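Local coordinates for protein multicopper oxidase (Uncultured bacterium, PDB 4E9X) that probably couples the one-electron oxidation of reducing substrates to the reduction of dioxygen to water, using type 1 and trinuclear copper centres, at residues L55-I59 with Q80-E84; N110-R116 with K154-T160; M8-E12 with V49-S54; G99-C105 with M118-V124. All coordinates share one frame; numbering follows the deposited sequence. Where two conformers were deposited one is given.

Contact 1 (L55-I59 with Q80-E84); sequences LPHTI and QQPIE. With CU (copper (II) ion), chain D.
His57 and Ile83 meet through their backbones as a single antiparallel hydrogen-bonded pair: His57 N gives its hydrogen to Ile83 O at 3.0 Å. The return bond, from Ile83 N to His57 O, measures 2.8 Å. Pro56 brings a compact ring, and its CB rests 3.8 Å from CB of Pro82, where both prolines are partly exposed. A CA-H...O contact of 3.2 Å from Pro56 CA to Ile83 O lies beside it. Farther along, the methyl CG2 of Thr58 packs 3.8 Å from CD of Gln80, the two side chains running alongside each other with opposite senses. With OG1 between the backbone N and the carbonyl carbon (chi1 59°), CG2 is left facing Gln80, while OG1 bonds with Gly74 O and His106 N. The Gln80 amide is held at both ends, NE2 donating in its own plane to Gln81 O and OE1 bonding with Tyr91 OH. In the next shell Asn51 ND2 also reaches Ile83 O. The CB of His57 points away from 80-84; ND1 binds copper at 2.0 Å, and NE2 bonds with Thr53 OG1, which fixes the ring's rotation. With Cys105, His112 and Met118, His57 makes up the type 1 copper site of a cupredoxin domain.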
loop_
_atom_site.group_PDB
_atom_site.type_symbol
_atom_site.label_atom_id
_atom_site.label_comp_id
_atom_site.label_asym_id
_atom_site.label_seq_id
_atom_site.Cartn_x
_atom_site.Cartn_y
_atom_site.Cartn_z
ATOM N N LEU A 55 4.810 -26.153 20.363
ATOM C CA LEU A 55 5.856 -25.450 19.612
ATOM C C LEU A 55 6.285 -24.237 20.419
ATOM O O LEU A 55 5.522 -23.739 21.253
ATOM C CB LEU A 55 5.335 -24.980 18.266
ATOM C CG LEU A 55 5.025 -26.004 17.178
ATOM C CD1 LEU A 55 4.587 -25.387 15.876
ATOM C CD2 LEU A 55 6.286 -26.848 16.933
ATOM N N PRO A 56 7.503 -23.724 20.203
ATOM C CA PRO A 56 7.947 -22.534 20.879
ATOM C C PRO A 56 7.275 -21.257 20.333
ATOM O O PRO A 56 6.905 -21.157 19.152
ATOM C CB PRO A 56 9.445 -22.494 20.581
ATOM C CG PRO A 56 9.654 -23.416 19.438
ATOM C CD PRO A 56 8.512 -24.359 19.332
ATOM N N HIS A 57 7.151 -20.295 21.276
ATOM C CA HIS A 57 6.567 -18.985 20.941
ATOM C C HIS A 57 7.268 -17.897 21.752
ATOM O O HIS A 57 8.014 -18.211 22.685
ATOM C CB HIS A 57 5.061 -18.958 21.310
ATOM C CG HIS A 57 4.265 -20.019 20.610
ATOM N ND1 HIS A 57 3.975 -19.994 19.269
ATOM C CD2 HIS A 57 3.738 -21.172 21.120
ATOM C CE1 HIS A 57 3.270 -21.116 19.001
ATOM N NE2 HIS A 57 3.126 -21.847 20.125
ATOM N N THR A 58 6.933 -16.642 21.454
ATOM C CA THR A 58 7.217 -15.509 22.332
ATOM C C THR A 58 6.015 -14.549 22.291
ATOM O O THR A 58 5.096 -14.830 21.521
ATOM C CB THR A 58 8.456 -14.690 21.930
ATOM O OG1 THR A 58 8.243 -14.196 20.592
ATOM C CG2 THR A 58 9.741 -15.529 21.948
ATOM N N ILE A 59 6.053 -13.477 23.053
ATOM C CA ILE A 59 5.129 -12.372 22.756
ATOM C C ILE A 59 5.966 -11.108 22.615
ATOM O O ILE A 59 6.673 -10.732 23.549
ATOM C CB ILE A 59 4.060 -12.180 23.823
ATOM C CG1 ILE A 59 3.280 -13.471 24.144
ATOM C CG2 ILE A 59 3.082 -11.070 23.353
ATOM C CD1 ILE A 59 2.110 -13.191 25.125
ATOM N N GLN A 80 15.492 -12.668 23.739
ATOM C CA GLN A 80 15.315 -13.824 24.632
ATOM C C GLN A 80 15.502 -15.085 23.836
ATOM O O GLN A 80 15.481 -15.073 22.586
ATOM C CB GLN A 80 13.917 -13.819 25.270
ATOM C CG GLN A 80 12.785 -14.073 24.247
ATOM C CD GLN A 80 11.453 -14.096 24.978
ATOM O OE1 GLN A 80 10.731 -13.115 25.075
ATOM N NE2 GLN A 80 11.132 -15.271 25.523
ATOM N N GLN A 81 15.641 -16.191 24.544
ATOM C CA GLN A 81 15.393 -17.489 23.932
ATOM C C GLN A 81 13.893 -17.728 23.901
ATOM O O GLN A 81 13.176 -17.139 24.721
ATOM C CB GLN A 81 16.157 -18.525 24.751
ATOM C CG GLN A 81 17.644 -18.104 24.891
ATOM C CD GLN A 81 18.417 -19.252 25.512
ATOM O OE1 GLN A 81 18.290 -19.361 26.744
ATOM N NE2 GLN A 81 19.138 -20.033 24.721
ATOM N N PRO A 82 13.393 -18.547 22.962
ATOM C CA PRO A 82 11.948 -18.719 22.862
ATOM C C PRO A 82 11.349 -19.412 24.103
ATOM O O PRO A 82 12.041 -20.085 24.870
ATOM C CB PRO A 82 11.823 -19.717 21.706
ATOM C CG PRO A 82 13.083 -19.645 20.935
ATOM C CD PRO A 82 14.141 -19.294 21.925
ATOM N N ILE A 83 10.032 -19.276 24.239
ATOM C CA ILE A 83 9.319 -19.998 25.291
ATOM C C ILE A 83 8.977 -21.365 24.758
ATOM O O ILE A 83 8.116 -21.529 23.888
ATOM C CB ILE A 83 8.041 -19.234 25.694
ATOM C CG1 ILE A 83 8.286 -17.762 26.008
ATOM C CG2 ILE A 83 7.359 -19.968 26.864
ATOM C CD1 ILE A 83 6.982 -16.958 26.120
ATOM N N GLU A 84 9.714 -22.396 25.222
ATOM C CA GLU A 84 9.509 -23.720 24.696
ATOM C C GLU A 84 8.180 -24.286 25.155
ATOM O O GLU A 84 7.570 -23.794 26.108
ATOM C CB GLU A 84 10.666 -24.618 25.177
ATOM C CG GLU A 84 12.058 -24.121 24.753
ATOM C CD GLU A 84 12.330 -24.171 23.255
ATOM O OE1 GLU A 84 11.719 -25.007 22.519
ATOM O OE2 GLU A 84 13.139 -23.365 22.746
HETATM CU CU CU D . 4.333 -18.546 17.889
#

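Contact 2 (N110-R116 with K154-T160); sequences NEHVGVR and KYGEGGT. With CU (copper (II) ion), chain D.
The guanidinium of Arg116 lies between Val115 CG2 on one face and, on the opposite face, Tyr155, whose CA and CD1 come over it toward the rim. The carboxylate of Glu111 sits at its edge, with CD in plane. The Tyr155 ring stands at 75° to the guanidinium and takes Arg116 CD at its own edge, 3.7 Å from CD1. Together these groups dock a type II beta turn, Lys154 to Glu157, onto the short helix 109-115 that carries the copper ligand His112, whose ND1 is 2.0 Å from the metal.

Glu111 is the hub. The extended chain, CG anti to the backbone N (chi1 180°), carries OE2 away from the helix to lie between two donors. Arg116 NE meets the anti lone pair of OE2 at 2.8 Å in a salt bridge, and Gly156 N reaches OE2 on the syn side, also at 2.8 Å. Gly156 readily takes the positive phi of this turn position. Arg116 NH2 donates to Glu157 O at 3.0 Å and bonds as well with Val151 O, while NH1 bonds with Lys24 O. The Tyr155 ring also stacks on Phe26, and its OH bonds with Val25 O.

Beyond the turn, Gly158 and Gly159, both at positive phi and without side chains, let the loop press close to the helix. Gly159 CA makes a CA-H...O contact with Asn110 O at 3.3 Å, and a weak hydrogen bond of 3.3 Å joins Asn110 ND2 to Gly159 O.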
loop_
_atom_site.group_PDB
_atom_site.type_symbol
_atom_site.label_atom_id
_atom_site.label_comp_id
_atom_site.label_asym_id
_atom_site.label_seq_id
_atom_site.Cartn_x
_atom_site.Cartn_y
_atom_site.Cartn_z
ATOM N N ASN A 110 5.964 -15.604 9.892
ATOM C CA ASN A 110 5.232 -15.776 8.633
ATOM C C ASN A 110 4.083 -16.741 8.816
ATOM O O ASN A 110 3.005 -16.533 8.261
ATOM C CB ASN A 110 6.179 -16.215 7.504
ATOM C CG ASN A 110 6.901 -17.515 7.763
ATOM O OD1 ASN A 110 7.694 -17.577 8.718
ATOM N ND2 ASN A 110 6.606 -18.532 6.997
ATOM N N GLU A 111 4.284 -17.799 9.609
ATOM C CA GLU A 111 3.207 -18.741 9.854
ATOM C C GLU A 111 2.407 -18.351 11.074
ATOM O O GLU A 111 1.155 -18.313 11.047
ATOM C CB GLU A 111 3.772 -20.172 10.028
ATOM C CG GLU A 111 2.646 -21.166 10.293
ATOM C CD GLU A 111 3.021 -22.523 10.830
ATOM O OE1 GLU A 111 4.222 -22.854 10.874
ATOM O OE2 GLU A 111 2.050 -23.245 11.226
ATOM N N HIS A 112 3.068 -18.097 12.230
ATOM C CA HIS A 112 2.334 -17.946 13.477
ATOM C C HIS A 112 1.448 -16.700 13.461
ATOM O O HIS A 112 0.316 -16.757 13.951
ATOM C CB HIS A 112 3.324 -17.952 14.668
ATOM C CG HIS A 112 3.898 -19.316 14.954
ATOM N ND1 HIS A 112 4.472 -19.599 16.192
ATOM C CD2 HIS A 112 4.020 -20.409 14.157
ATOM C CE1 HIS A 112 4.914 -20.851 16.153
ATOM N NE2 HIS A 112 4.656 -21.349 14.953
ATOM N N VAL A 113 1.994 -15.581 12.955
ATOM C CA VAL A 113 1.230 -14.350 12.859
ATOM C C VAL A 113 0.431 -14.370 11.572
ATOM O O VAL A 113 -0.733 -13.955 11.558
ATOM C CB VAL A 113 2.111 -13.084 12.966
ATOM C CG1 VAL A 113 1.276 -11.830 12.837
ATOM C CG2 VAL A 113 2.866 -13.127 14.307
ATOM N N GLY A 114 0.988 -14.899 10.495
ATOM C CA GLY A 114 0.276 -14.851 9.196
ATOM C C GLY A 114 -0.976 -15.731 9.172
ATOM O O GLY A 114 -2.007 -15.289 8.613
ATOM N N VAL A 115 -0.908 -16.952 9.739
ATOM C CA VAL A 115 -2.104 -17.859 9.661
ATOM C C VAL A 115 -2.454 -18.522 10.969
ATOM O O VAL A 115 -3.456 -19.253 10.913
ATOM C CB VAL A 115 -1.975 -18.918 8.552
ATOM C CG1 VAL A 115 -1.802 -18.219 7.175
ATOM C CG2 VAL A 115 -0.818 -19.921 8.731
ATOM N N ARG A 116 -1.745 -18.340 12.099
ATOM C CA ARG A 116 -2.111 -19.087 13.296
ATOM C C ARG A 116 -2.702 -18.194 14.372
ATOM O O ARG A 116 -2.882 -18.637 15.503
ATOM C CB ARG A 116 -0.922 -19.885 13.853
ATOM C CG ARG A 116 -0.356 -20.893 12.867
ATOM C CD ARG A 116 -1.321 -22.022 12.479
ATOM N NE ARG A 116 -0.662 -22.750 11.357
ATOM C CZ ARG A 116 -1.341 -23.486 10.502
ATOM N NH1 ARG A 116 -2.669 -23.721 10.613
ATOM N NH2 ARG A 116 -0.683 -24.044 9.475
ATOM N N LYS A 154 -2.748 -28.149 9.610
ATOM C CA LYS A 154 -1.402 -28.672 9.885
ATOM C C LYS A 154 -0.449 -27.562 10.255
ATOM O O LYS A 154 0.101 -26.784 9.489
ATOM C CB LYS A 154 -0.906 -29.460 8.657
ATOM C CG LYS A 154 -0.803 -28.546 7.427
ATOM C CD LYS A 154 -1.587 -29.089 6.248
ATOM C CE LYS A 154 -0.598 -29.576 5.186
ATOM N NZ LYS A 154 -1.013 -30.866 4.533
ATOM N N TYR A 155 -0.247 -27.514 11.554
ATOM C CA TYR A 155 0.765 -26.641 12.092
ATOM C C TYR A 155 2.132 -26.947 11.484
ATOM O O TYR A 155 2.461 -28.110 11.125
ATOM C CB TYR A 155 0.805 -26.902 13.602
ATOM C CG TYR A 155 -0.364 -26.473 14.460
ATOM C CD1 TYR A 155 -0.926 -25.215 14.403
ATOM C CD2 TYR A 155 -0.936 -27.364 15.383
ATOM C CE1 TYR A 155 -1.978 -24.931 15.227
ATOM C CE2 TYR A 155 -1.986 -27.095 16.209
ATOM C CZ TYR A 155 -2.521 -25.828 16.132
ATOM O OH TYR A 155 -3.593 -25.494 16.939
ATOM N N GLY A 156 2.981 -25.913 11.379
ATOM C CA GLY A 156 4.299 -26.083 10.828
ATOM C C GLY A 156 4.487 -25.703 9.388
ATOM O O GLY A 156 5.641 -25.719 8.916
ATOM N N GLU A 157 3.408 -25.346 8.698
ATOM C CA GLU A 157 3.424 -24.988 7.283
ATOM C C GLU A 157 2.646 -23.683 7.101
ATOM O O GLU A 157 1.818 -23.367 7.942
ATOM C CB GLU A 157 2.754 -26.053 6.437
ATOM C CG GLU A 157 3.331 -27.455 6.492
ATOM C CD GLU A 157 2.795 -28.334 5.353
ATOM O OE1 GLU A 157 2.006 -27.880 4.485
ATOM O OE2 GLU A 157 3.171 -29.514 5.282
ATOM N N GLY A 158 2.935 -22.951 6.009
ATOM C CA GLY A 158 2.162 -21.774 5.661
ATOM C C GLY A 158 2.912 -20.475 5.796
ATOM O O GLY A 158 4.007 -20.368 6.293
ATOM N N GLY A 159 2.285 -19.446 5.248
ATOM C CA GLY A 159 2.863 -18.136 5.353
ATOM C C GLY A 159 4.017 -17.813 4.460
ATOM O O GLY A 159 4.831 -16.920 4.737
ATOM N N THR A 160 4.123 -18.520 3.334
ATOM C CA THR A 160 5.190 -18.189 2.384
ATOM C C THR A 160 4.632 -17.662 1.061
ATOM O O THR A 160 3.459 -17.804 0.777
ATOM C CB THR A 160 6.028 -19.471 2.099
ATOM O OG1 THR A 160 5.252 -20.307 1.224
ATOM C CG2 THR A 160 6.376 -20.256 3.350
HETATM CU CU CU D . 4.333 -18.546 17.889
#

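Contact 3 (M8-E12 with V49-S54); sequences MTIEE and VTNNTS
Two parallel strands of a cupredoxin beta sheet lie side by side here, with Met8 beside Val49, Thr9 beside Thr50 and Ile10 beside Asn51. Their backbones are joined by Thr50 N to Met8 O, Ile10 N to Thr50 O, and Asn52 N to Ile10 O. Met8, Ile10, Val49 and Asn51 share one face, where beta-branched Ile10 sets CD1 4.0 Å from CG1 of Val49 and CG2 3.7 Å from CG2 of Thr53. The nearest side-chain atom of Ile10 is about 6 Å from a copper ion. Thr9 and Thr50 lie on the other face.

Past the paired residues the chain turns, and Asn51 OD1 accepts from Thr53 N in an Asx turn at 2.9 Å. Side chains then take over from the backbone. Glu11, bent at chi2 (-71°), folds back alongside Asn52, and its OE2 receives Asn52 ND2 at 3.0 Å and Thr9 OG1 on its anti lone pair. A water joins Glu11 OE1, Glu12 N and Asn52 O. Glu12 stays extended across Thr53 to reach Ser54: OG donates to the syn lone pair of OE2 at 2.6 Å, and Ser54 N comes to the same oxygen from above the carboxylate plane, 2.9 Å away.

Two donors on each OE2 would favour the ionised form of both glutamates, which suits acidic residues that take over the pairing where 49-54 turns away from strand 3-18.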
loop_
_atom_site.group_PDB
_atom_site.type_symbol
_atom_site.label_atom_id
_atom_site.label_comp_id
_atom_site.label_asym_id
_atom_site.label_seq_id
_atom_site.Cartn_x
_atom_site.Cartn_y
_atom_site.Cartn_z
ATOM N N MET A 8 -1.502 -15.171 31.006
ATOM C CA MET A 8 -2.000 -15.535 29.687
ATOM C C MET A 8 -1.507 -16.935 29.340
ATOM O O MET A 8 -0.449 -17.342 29.837
ATOM C CB MET A 8 -1.570 -14.515 28.632
ATOM C CG MET A 8 -2.154 -14.732 27.232
ATOM S SD MET A 8 -1.551 -13.398 26.127
ATOM C CE MET A 8 -1.248 -12.243 27.477
ATOM N N THR A 9 -2.252 -17.685 28.562
ATOM C CA THR A 9 -1.776 -18.987 28.081
ATOM C C THR A 9 -1.786 -18.927 26.534
ATOM O O THR A 9 -2.304 -17.970 25.925
ATOM C CB THR A 9 -2.618 -20.188 28.487
ATOM O OG1 THR A 9 -3.928 -20.068 27.885
ATOM C CG2 THR A 9 -2.764 -20.210 30.024
ATOM N N ILE A 10 -1.150 -19.925 25.963
ATOM C CA ILE A 10 -1.091 -20.138 24.541
ATOM C C ILE A 10 -1.668 -21.536 24.304
ATOM O O ILE A 10 -1.129 -22.456 24.947
ATOM C CB ILE A 10 0.295 -19.991 23.905
ATOM C CG1 ILE A 10 1.055 -18.771 24.416
ATOM C CG2 ILE A 10 0.170 -19.900 22.386
ATOM C CD1 ILE A 10 2.477 -18.674 23.870
ATOM N N GLU A 11 -2.675 -21.698 23.478
ATOM C CA GLU A 11 -3.440 -22.941 23.368
ATOM C C GLU A 11 -3.552 -23.399 21.929
ATOM O O GLU A 11 -3.651 -22.552 21.027
ATOM C CB GLU A 11 -4.879 -22.749 23.916
ATOM C CG GLU A 11 -4.876 -22.232 25.357
ATOM C CD GLU A 11 -4.424 -23.203 26.424
ATOM O OE1 GLU A 11 -4.311 -24.422 26.174
ATOM O OE2 GLU A 11 -4.147 -22.729 27.588
ATOM N N GLU A 12 -3.597 -24.720 21.701
ATOM C CA GLU A 12 -3.923 -25.250 20.395
ATOM C C GLU A 12 -5.438 -25.433 20.345
ATOM O O GLU A 12 -6.000 -26.246 21.064
ATOM C CB GLU A 12 -3.231 -26.608 20.163
ATOM C CG GLU A 12 -1.728 -26.419 20.090
ATOM C CD GLU A 12 -0.917 -27.659 19.830
ATOM O OE1 GLU A 12 -1.479 -28.772 19.671
ATOM O OE2 GLU A 12 0.325 -27.513 19.736
ATOM N N VAL A 49 3.251 -15.627 30.915
ATOM C CA VAL A 49 2.799 -16.395 29.766
ATOM C C VAL A 49 3.132 -17.888 29.954
ATOM O O VAL A 49 4.315 -18.190 30.191
ATOM C CB VAL A 49 3.490 -15.876 28.491
ATOM C CG1 VAL A 49 3.020 -16.692 27.302
ATOM C CG2 VAL A 49 3.271 -14.388 28.262
ATOM N N THR A 50 2.150 -18.763 29.824
ATOM C CA THR A 50 2.400 -20.210 29.785
ATOM C C THR A 50 2.069 -20.797 28.419
ATOM O O THR A 50 0.981 -20.620 27.881
ATOM C CB THR A 50 1.589 -20.927 30.861
ATOM O OG1 THR A 50 2.095 -20.399 32.110
ATOM C CG2 THR A 50 1.821 -22.428 30.830
ATOM N N ASN A 51 3.058 -21.483 27.877
ATOM C CA ASN A 51 2.892 -22.081 26.546
ATOM C C ASN A 51 2.311 -23.491 26.660
ATOM O O ASN A 51 3.066 -24.437 26.965
ATOM C CB ASN A 51 4.284 -22.120 25.881
ATOM C CG ASN A 51 4.249 -22.700 24.478
ATOM O OD1 ASN A 51 3.159 -23.102 24.026
ATOM N ND2 ASN A 51 5.384 -22.704 23.809
ATOM N N ASN A 52 1.019 -23.680 26.403
ATOM C CA ASN A 52 0.361 -24.964 26.414
ATOM C C ASN A 52 0.271 -25.563 25.029
ATOM O O ASN A 52 -0.637 -26.367 24.799
ATOM C CB ASN A 52 -1.007 -24.913 27.088
ATOM C CG ASN A 52 -0.883 -24.592 28.582
ATOM O OD1 ASN A 52 0.028 -25.052 29.222
ATOM N ND2 ASN A 52 -1.781 -23.757 29.099
ATOM N N THR A 53 1.205 -25.227 24.175
ATOM C CA THR A 53 1.203 -25.805 22.813
ATOM C C THR A 53 2.458 -26.662 22.639
ATOM O O THR A 53 3.273 -26.747 23.561
ATOM C CB THR A 53 1.158 -24.758 21.686
ATOM O OG1 THR A 53 2.503 -24.219 21.520
ATOM C CG2 THR A 53 0.251 -23.614 22.046
ATOM N N SER A 54 2.575 -27.294 21.486
ATOM C CA SER A 54 3.669 -28.191 21.147
ATOM C C SER A 54 4.855 -27.481 20.514
ATOM O O SER A 54 5.805 -28.194 20.217
ATOM C CB SER A 54 3.189 -29.269 20.139
ATOM O OG SER A 54 2.584 -28.594 18.992
HETATM O O HOH W 1 -0.173 -18.182 32.616
HETATM O O HOH W 2 -3.421 -26.206 24.243
#

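Contact 4 (G99-C105 with M118-V124); sequences GTLWYHC and MWGPLIV. With CU (copper (II) ion), chain E; CU (copper (II) ion), chain D.
Leu101 N donates to Leu122 O at 2.8 Å, one of the bonds that join strand 101-104 and its flanks to strand 119-124, antiparallel, with a corner at Thr100. Leu122 N returns a bond to Leu101 O. Similar two-way pairs hold Gly99 with Val124 and Tyr103 with Gly120, and Cys105 N closes on Met118 O.

Leucines and a valine fill one face: Leu101 CD1 touches Val124 CG2 at 3.8 Å. There too the Tyr103 ring folds over Gly120, whose bare CA makes a CH-pi contact 3.9 Å from the ring centroid. With chi1 at 63°, the tyrosine lies across the neighbouring strand, and its OH bonds with Pro35 O. On the other face the Trp102 ring meets Trp119 CB at its edge, 3.6 Å from CZ3, and takes His104 CD2 over one face.

His104 NE2 binds a copper at 2.0 Å, shared with His62 and with His254 of a neighbouring subunit. ND1 of the same ring donates to Cys105 O at 2.8 Å, in the ring plane, which fixes the imidazole's rotation. Cys105, with SG anti to the backbone N (chi1 -173°), binds a second copper at 2.2 Å, and the softer, longer thioether bond from Met118 SD reaches that ion at 2.8 Å. A histidine and a cysteine ligand in succession at the end of a buried strand are the hallmark of multicopper oxidases, in which the His-Cys-His sequence is the probable electron path from the type 1 copper to the trinuclear centre.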
loop_
_atom_site.group_PDB
_atom_site.type_symbol
_atom_site.label_atom_id
_atom_site.label_comp_id
_atom_site.label_asym_id
_atom_site.label_seq_id
_atom_site.Cartn_x
_atom_site.Cartn_y
_atom_site.Cartn_z
ATOM N N GLY A 99 -1.814 4.737 23.060
ATOM C CA GLY A 99 -2.633 4.541 21.852
ATOM C C GLY A 99 -2.951 3.100 21.543
ATOM O O GLY A 99 -2.828 2.178 22.370
ATOM N N THR A 100 -3.314 2.891 20.271
ATOM C CA THR A 100 -3.635 1.590 19.771
ATOM C C THR A 100 -2.353 0.803 19.471
ATOM O O THR A 100 -1.702 1.026 18.433
ATOM C CB THR A 100 -4.433 1.710 18.464
ATOM O OG1 THR A 100 -5.557 2.569 18.703
ATOM C CG2 THR A 100 -4.929 0.349 17.995
ATOM N N LEU A 101 -2.031 -0.113 20.380
ATOM C CA LEU A 101 -0.893 -1.013 20.187
ATOM C C LEU A 101 -1.407 -2.429 19.993
ATOM O O LEU A 101 -2.639 -2.671 19.968
ATOM C CB LEU A 101 0.048 -0.964 21.416
ATOM C CG LEU A 101 0.335 0.451 21.942
ATOM C CD1 LEU A 101 1.357 0.386 23.083
ATOM C CD2 LEU A 101 0.830 1.387 20.878
ATOM N N TRP A 102 -0.506 -3.393 19.845
ATOM C CA TRP A 102 -0.963 -4.791 19.729
ATOM C C TRP A 102 0.165 -5.704 20.150
ATOM O O TRP A 102 1.259 -5.240 20.426
ATOM C CB TRP A 102 -1.467 -5.090 18.345
ATOM C CG TRP A 102 -0.552 -5.015 17.153
ATOM C CD1 TRP A 102 0.204 -3.961 16.747
ATOM C CD2 TRP A 102 -0.358 -6.073 16.200
ATOM N NE1 TRP A 102 0.878 -4.318 15.576
ATOM C CE2 TRP A 102 0.552 -5.599 15.227
ATOM C CE3 TRP A 102 -0.860 -7.383 16.050
ATOM C CZ2 TRP A 102 0.954 -6.403 14.154
ATOM C CZ3 TRP A 102 -0.459 -8.174 14.991
ATOM C CH2 TRP A 102 0.459 -7.678 14.037
ATOM N N TYR A 103 -0.118 -6.987 20.208
ATOM C CA TYR A 103 0.901 -7.921 20.675
ATOM C C TYR A 103 0.780 -9.142 19.758
ATOM O O TYR A 103 -0.313 -9.462 19.248
ATOM C CB TYR A 103 0.787 -8.246 22.193
ATOM C CG TYR A 103 -0.525 -8.948 22.528
ATOM C CD1 TYR A 103 -0.651 -10.334 22.462
ATOM C CD2 TYR A 103 -1.638 -8.204 22.908
ATOM C CE1 TYR A 103 -1.855 -10.966 22.767
ATOM C CE2 TYR A 103 -2.871 -8.815 23.213
ATOM C CZ TYR A 103 -2.948 -10.170 23.130
ATOM O OH TYR A 103 -4.133 -10.844 23.414
ATOM N N HIS A 104 1.881 -9.868 19.558
ATOM C CA HIS A 104 1.842 -11.014 18.665
ATOM C C HIS A 104 3.074 -11.890 18.878
ATOM O O HIS A 104 4.101 -11.376 19.362
ATOM C CB HIS A 104 1.773 -10.598 17.184
ATOM C CG HIS A 104 2.850 -9.698 16.645
ATOM N ND1 HIS A 104 4.098 -10.123 16.278
ATOM C CD2 HIS A 104 2.829 -8.362 16.413
ATOM C CE1 HIS A 104 4.808 -9.068 15.834
ATOM N NE2 HIS A 104 4.056 -7.985 15.885
ATOM N N CYS A 105 2.994 -13.142 18.471
ATOM C CA CYS A 105 4.211 -13.975 18.560
ATOM C C CYS A 105 5.290 -13.388 17.668
ATOM O O CYS A 105 5.006 -12.768 16.649
ATOM C CB CYS A 105 3.829 -15.401 18.118
ATOM S SG CYS A 105 5.192 -16.564 18.376
ATOM N N MET A 118 -1.854 -15.628 16.135
ATOM C CA MET A 118 -1.136 -15.250 17.373
ATOM C C MET A 118 -0.991 -13.755 17.510
ATOM O O MET A 118 0.102 -13.174 17.417
ATOM C CB MET A 118 0.259 -15.912 17.346
ATOM C CG MET A 118 0.128 -17.455 17.214
ATOM S SD MET A 118 1.578 -18.278 17.930
ATOM C CE MET A 118 1.363 -17.925 19.686
ATOM N N TRP A 119 -2.123 -13.094 17.834
ATOM C CA TRP A 119 -2.102 -11.638 17.957
ATOM C C TRP A 119 -3.358 -11.192 18.686
ATOM O O TRP A 119 -4.399 -11.892 18.718
ATOM C CB TRP A 119 -2.082 -10.985 16.559
ATOM C CG TRP A 119 -2.849 -11.640 15.450
ATOM C CD1 TRP A 119 -2.346 -12.462 14.486
ATOM C CD2 TRP A 119 -4.259 -11.518 15.193
ATOM N NE1 TRP A 119 -3.346 -12.862 13.645
ATOM C CE2 TRP A 119 -4.553 -12.300 14.029
ATOM C CE3 TRP A 119 -5.304 -10.792 15.820
ATOM C CZ2 TRP A 119 -5.848 -12.414 13.475
ATOM C CZ3 TRP A 119 -6.590 -10.903 15.274
ATOM C CH2 TRP A 119 -6.828 -11.686 14.138
ATOM N N GLY A 120 -3.267 -10.025 19.293
ATOM C CA GLY A 120 -4.391 -9.403 19.969
ATOM C C GLY A 120 -4.077 -7.943 20.217
ATOM O O GLY A 120 -2.989 -7.478 19.931
ATOM N N PRO A 121 -5.098 -7.189 20.680
ATOM C CA PRO A 121 -4.968 -5.743 20.846
ATOM C C PRO A 121 -4.510 -5.303 22.231
ATOM O O PRO A 121 -4.927 -5.922 23.227
ATOM C CB PRO A 121 -6.413 -5.244 20.557
ATOM C CG PRO A 121 -7.267 -6.393 21.138
ATOM C CD PRO A 121 -6.478 -7.691 20.930
ATOM N N LEU A 122 -3.692 -4.256 22.256
ATOM C CA LEU A 122 -3.175 -3.638 23.481
ATOM C C LEU A 122 -3.526 -2.152 23.428
ATOM O O LEU A 122 -2.920 -1.435 22.646
ATOM C CB LEU A 122 -1.677 -3.933 23.634
ATOM C CG LEU A 122 -0.958 -3.133 24.724
ATOM C CD1 LEU A 122 -1.518 -3.374 26.129
ATOM C CD2 LEU A 122 0.553 -3.466 24.682
ATOM N N ILE A 123 -4.477 -1.732 24.249
ATOM C CA ILE A 123 -4.955 -0.347 24.170
ATOM C C ILE A 123 -4.422 0.378 25.380
ATOM O O ILE A 123 -4.724 -0.007 26.516
ATOM C CB ILE A 123 -6.491 -0.295 24.120
ATOM C CG1 ILE A 123 -7.034 -1.115 22.933
ATOM C CG2 ILE A 123 -6.944 1.146 24.120
ATOM C CD1 ILE A 123 -6.460 -0.711 21.557
ATOM N N VAL A 124 -3.662 1.438 25.148
ATOM C CA VAL A 124 -3.109 2.263 26.220
ATOM C C VAL A 124 -3.846 3.601 26.196
ATOM O O VAL A 124 -3.683 4.371 25.245
ATOM C CB VAL A 124 -1.575 2.425 26.085
ATOM C CG1 VAL A 124 -1.055 3.336 27.216
ATOM C CG2 VAL A 124 -0.864 1.058 26.122
HETATM CU CU CU E . 4.392 -6.230 15.056
HETATM CU CU CU D . 4.333 -18.546 17.889
#

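How the contacts relate
From the N terminus, contact 3 comes first: 8-12 pairs with 49-54 and closes a loop of mainly strand. The chain runs straight from 49-54 into 55-59, which opens contact 1; this closes at 80-84, and Ile59 CD1 packs 3.6 Å from Val49 CG2 of contact 3. Contact 4 then folds 99-105 back on 118-124 as a tight loop around helix 109-115. That helix opens contact 2, which crosses contact 4 and reaches forward to 154-160, tying the first cupredoxin domain to the second. Contacts 1, 2 and 4 converge on one type 1 copper, while contact 3 packs beside it, Ile10 CG2 lying 3.6 Å from Met118 CE.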